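Local coordinates for OsmC-like protein (Jannaschia sp., PDB 3CJE) that probably protects the cell against organic hydroperoxides by reducing them, as do relatives of the OsmC family, at residues R12-F17 / R97-W102. Residues are numbered along the deposited sequence; the frame is centred on the assembly and turned at random. Where two conformers were deposited one is given.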
ATOM      1  N   ARG A  12       4.291 -20.447  12.679  1.00 45.21           N
ATOM      2  CA  ARG A  12       3.954 -19.227  11.846  1.00 44.00           C
ATOM      3  C   ARG A  12       4.946 -18.091  12.121  1.00 37.94           C
ATOM      4  O   ARG A  12       4.921 -17.468  13.212  1.00 39.71           O
ATOM      5  CB  ARG A  12       2.522 -18.724  12.112  1.00 46.05           C
ATOM      6  N   ALA A  13       5.856 -17.850  11.177  1.00 27.34           N
ATOM      7  CA  ALA A  13       6.731 -16.693  11.321  1.00 17.90           C
ATOM      8  C   ALA A  13       5.982 -15.517  10.756  1.00 16.45           C
ATOM      9  O   ALA A  13       5.576 -15.556   9.591  1.00 17.08           O
ATOM     10  CB  ALA A  13       7.991 -16.891  10.587  1.00 17.56           C
ATOM     11  N   GLU A  14       5.818 -14.491  11.580  1.00 15.20           N
ATOM     12  CA  GLU A  14       4.978 -13.348  11.256  1.00 15.61           C
ATOM     13  C   GLU A  14       5.745 -12.046  11.105  1.00 16.74           C
ATOM     14  O   GLU A  14       6.735 -11.780  11.809  1.00 15.64           O
ATOM     15  CB  GLU A  14       3.931 -13.141  12.350  1.00 15.92           C
ATOM     16  CG  GLU A  14       2.896 -14.233  12.419  1.00 20.47           C
ATOM     17  CD  GLU A  14       1.801 -13.965  13.455  1.00 20.99           C
ATOM     18  OE1 GLU A  14       1.979 -13.079  14.343  1.00 27.86           O
ATOM     19  OE2 GLU A  14       0.778 -14.652  13.326  1.00 30.85           O
ATOM     20  N   VAL A  15       5.198 -11.193  10.246  1.00 14.35           N
ATOM     21  CA  VAL A  15       5.548  -9.795  10.171  1.00 14.68           C
ATOM     22  C   VAL A  15       4.262  -9.052  10.539  1.00 15.12           C
ATOM     23  O   VAL A  15       3.202  -9.353   9.988  1.00 15.13           O
ATOM     24  CB  VAL A  15       6.093  -9.364   8.766  1.00 15.05           C
ATOM     25  CG1 VAL A  15       6.224  -7.806   8.709  1.00 15.43           C
ATOM     26  CG2 VAL A  15       7.426 -10.077   8.445  1.00 15.46           C
ATOM     27  N   VAL A  16       4.333  -8.130  11.504  1.00 13.19           N
ATOM     28  CA  VAL A  16       3.141  -7.457  12.057  1.00 14.74           C
ATOM     29  C   VAL A  16       3.434  -5.976  12.065  1.00 14.46           C
ATOM     30  O   VAL A  16       4.423  -5.546  12.622  1.00 15.02           O
ATOM     31  CB  VAL A  16       2.776  -7.912  13.498  1.00 14.95           C
ATOM     32  CG1 VAL A  16       1.574  -7.156  14.011  1.00 16.47           C
ATOM     33  CG2 VAL A  16       2.547  -9.443  13.536  1.00 15.83           C
ATOM     34  N   PHE A  17       2.557  -5.207  11.422  1.00 13.27           N
ATOM     35  CA  PHE A  17       2.579  -3.756  11.502  1.00 14.82           C
ATOM     36  C   PHE A  17       1.259  -3.254  12.057  1.00 15.58           C
ATOM     37  O   PHE A  17       0.192  -3.830  11.818  1.00 15.83           O
ATOM     38  CB  PHE A  17       2.788  -3.118  10.122  1.00 14.48           C
ATOM     39  CG  PHE A  17       4.223  -3.046   9.683  1.00 15.12           C
ATOM     40  CD1 PHE A  17       4.896  -4.171   9.273  1.00 14.09           C
ATOM     41  CD2 PHE A  17       4.923  -1.840   9.700  1.00 15.43           C
ATOM     42  CE1 PHE A  17       6.246  -4.088   8.855  1.00 15.79           C
ATOM     43  CE2 PHE A  17       6.278  -1.781   9.258  1.00 17.22           C
ATOM     44  CZ  PHE A  17       6.906  -2.887   8.853  1.00 17.76           C
ATOM     45  N   ARG A  97      -4.176  -2.993  12.009  1.00 14.71           N
ATOM     46  CA  ARG A  97      -3.181  -4.018  12.272  1.00 14.60           C
ATOM     47  C   ARG A  97      -3.182  -4.978  11.113  1.00 15.29           C
ATOM     48  O   ARG A  97      -4.248  -5.479  10.695  1.00 14.77           O
ATOM     49  CB  ARG A  97      -3.476  -4.776  13.572  1.00 16.51           C
ATOM     50  CG  ARG A  97      -2.454  -5.837  13.881  1.00 16.48           C
ATOM     51  CD  ARG A  97      -2.741  -6.396  15.271  1.00 23.12           C
ATOM     52  NE  ARG A  97      -1.816  -7.427  15.668  1.00 29.89           N
ATOM     53  CZ  ARG A  97      -2.028  -8.727  15.522  1.00 32.83           C
ATOM     54  NH1 ARG A  97      -3.149  -9.200  14.958  1.00 31.57           N
ATOM     55  NH2 ARG A  97      -1.093  -9.569  15.942  1.00 36.82           N
ATOM     56  N   VAL A  98      -2.013  -5.199  10.534  1.00 13.10           N
ATOM     57  CA  VAL A  98      -1.864  -6.121   9.425  1.00 14.06           C
ATOM     58  C   VAL A  98      -0.788  -7.162   9.786  1.00 15.08           C
ATOM     59  O   VAL A  98       0.280  -6.812  10.280  1.00 14.27           O
ATOM     60  CB  VAL A  98      -1.515  -5.413   8.097  1.00 15.37           C
ATOM     61  CG1 VAL A  98      -1.484  -6.426   6.925  1.00 15.95           C
ATOM     62  CG2 VAL A  98      -2.541  -4.281   7.797  1.00 17.12           C
ATOM     63  N   VAL A  99      -1.086  -8.424   9.525  1.00 13.69           N
ATOM     64  CA  VAL A  99      -0.221  -9.552   9.803  1.00 13.43           C
ATOM     65  C   VAL A  99       0.018 -10.302   8.496  1.00 15.26           C
ATOM     66  O   VAL A  99      -0.923 -10.644   7.783  1.00 13.94           O
ATOM     67  CB  VAL A  99      -0.796 -10.529  10.846  1.00 15.01           C
ATOM     68  CG1 VAL A  99       0.217 -11.649  11.142  1.00 15.40           C
ATOM     69  CG2 VAL A  99      -1.198  -9.749  12.102  1.00 13.60           C
ATOM     70  N   TRP A 100       1.296 -10.565   8.216  1.00 13.92           N
ATOM     71  CA  TRP A 100       1.722 -11.432   7.145  1.00 12.91           C
ATOM     72  C   TRP A 100       2.540 -12.574   7.717  1.00 14.97           C
ATOM     73  O   TRP A 100       3.017 -12.502   8.831  1.00 15.90           O
ATOM     74  CB  TRP A 100       2.643 -10.696   6.160  1.00 13.77           C
ATOM     75  CG  TRP A 100       2.067  -9.531   5.400  1.00 13.79           C
ATOM     76  CD1 TRP A 100       1.480  -9.573   4.156  1.00 15.16           C
ATOM     77  CD2 TRP A 100       2.042  -8.173   5.806  1.00 14.30           C
ATOM     78  NE1 TRP A 100       1.102  -8.312   3.772  1.00 14.54           N
ATOM     79  CE2 TRP A 100       1.406  -7.428   4.763  1.00 13.53           C
ATOM     80  CE3 TRP A 100       2.464  -7.482   6.964  1.00 15.14           C
ATOM     81  CZ2 TRP A 100       1.271  -6.038   4.812  1.00 16.58           C
ATOM     82  CZ3 TRP A 100       2.270  -6.120   7.036  1.00 17.53           C
ATOM     83  CH2 TRP A 100       1.686  -5.393   5.958  1.00 16.65           C
ATOM     84  N   ASP A 101       2.768 -13.588   6.906  0.50 15.51           N
ATOM     85  CA  ASP A 101       3.702 -14.619   7.312  0.50 15.82           C
ATOM     86  C   ASP A 101       4.600 -15.027   6.178  0.50 14.69           C
ATOM     87  O   ASP A 101       4.309 -14.787   4.999  0.50 12.79           O
ATOM     88  CB  ASP A 101       2.978 -15.808   7.896  0.50 14.38           C
ATOM     89  CG  ASP A 101       1.868 -16.321   6.992  0.50 20.12           C
ATOM     90  OD1 ASP A 101       2.051 -16.290   5.770  0.50 20.46           O
ATOM     91  OD2 ASP A 101       0.825 -16.770   7.508  0.50 26.55           O
ATOM     92  N   TRP A 102       5.723 -15.616   6.565  1.00 14.86           N
ATOM     93  CA  TRP A 102       6.686 -16.118   5.604  1.00 13.78           C
ATOM     94  C   TRP A 102       7.041 -17.568   5.877  1.00 14.39           C
ATOM     95  O   TRP A 102       6.885 -18.069   7.011  1.00 12.79           O
ATOM     96  CB  TRP A 102       7.941 -15.224   5.533  1.00 15.42           C
ATOM     97  CG  TRP A 102       9.073 -15.556   6.543  1.00 13.33           C
ATOM     98  CD1 TRP A 102      10.072 -16.499   6.405  1.00 15.67           C
ATOM     99  CD2 TRP A 102       9.303 -14.907   7.791  1.00 15.79           C
ATOM    100  NE1 TRP A 102      10.886 -16.474   7.510  1.00 19.89           N
ATOM    101  CE2 TRP A 102      10.424 -15.509   8.374  1.00 14.61           C
ATOM    102  CE3 TRP A 102       8.636 -13.889   8.484  1.00 14.47           C
ATOM    103  CZ2 TRP A 102      10.901 -15.120   9.636  1.00 17.39           C
ATOM    104  CZ3 TRP A 102       9.113 -13.484   9.721  1.00 20.18           C
ATOM    105  CH2 TRP A 102      10.240 -14.102  10.282  1.00 18.18           C
TER
HETATM  106  O   HOH W   1       0.077 -12.200  15.930  1.00 52.53           O
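Ala13 sets its CB over the face of the Trp102 indole, 3.4 Å from the centroid of the six-membered ring and 4° off the ring normal, a CH-pi contact at the start of strand 13-24, where it runs antiparallel to strand 93-105. Its carbonyl O accepts from Trp102 N at 3.0 Å. Glu14 lies on the other face of the sheet with Val99, whose CG1 comes within 3.6 Å of Glu14 CD. A water bridges the carboxylate to the guanidinium of Arg97, donating to Glu14 OE1 at 2.6 Å and meeting Arg97 NH2 in the guanidinium plane; salt bridges to Lys37 and Lys114 probably favour the ionised acid. Val15 exchanges two backbone hydrogen bonds with Trp100, and its branches part: CG1 approaches Trp100 CE3, while CG2, anti to the carbonyl carbon, reaches Trp102 CE3 at 4.0 Å. Val16 lies beside Val99, both pointing the same way, and its CG1 meets Arg97 NE at 3.8 Å. Phe17 repeats the paired bonding with Val98, and its CD1 reaches Trp100 CZ3 at 4.0 Å. Both are central strands of the antiparallel sheet, flanked by 28-37 and 108-121, that packs on a long helix, as in OsmC-family proteins: Phe17, Val98 and Trp100 touch helix 62-81. Trp100 also enters the dimer interface, its NE1 hydrogen-bonding Thr147 OG1 and its indole meeting Phe143 edge-to-face, both of the second subunit.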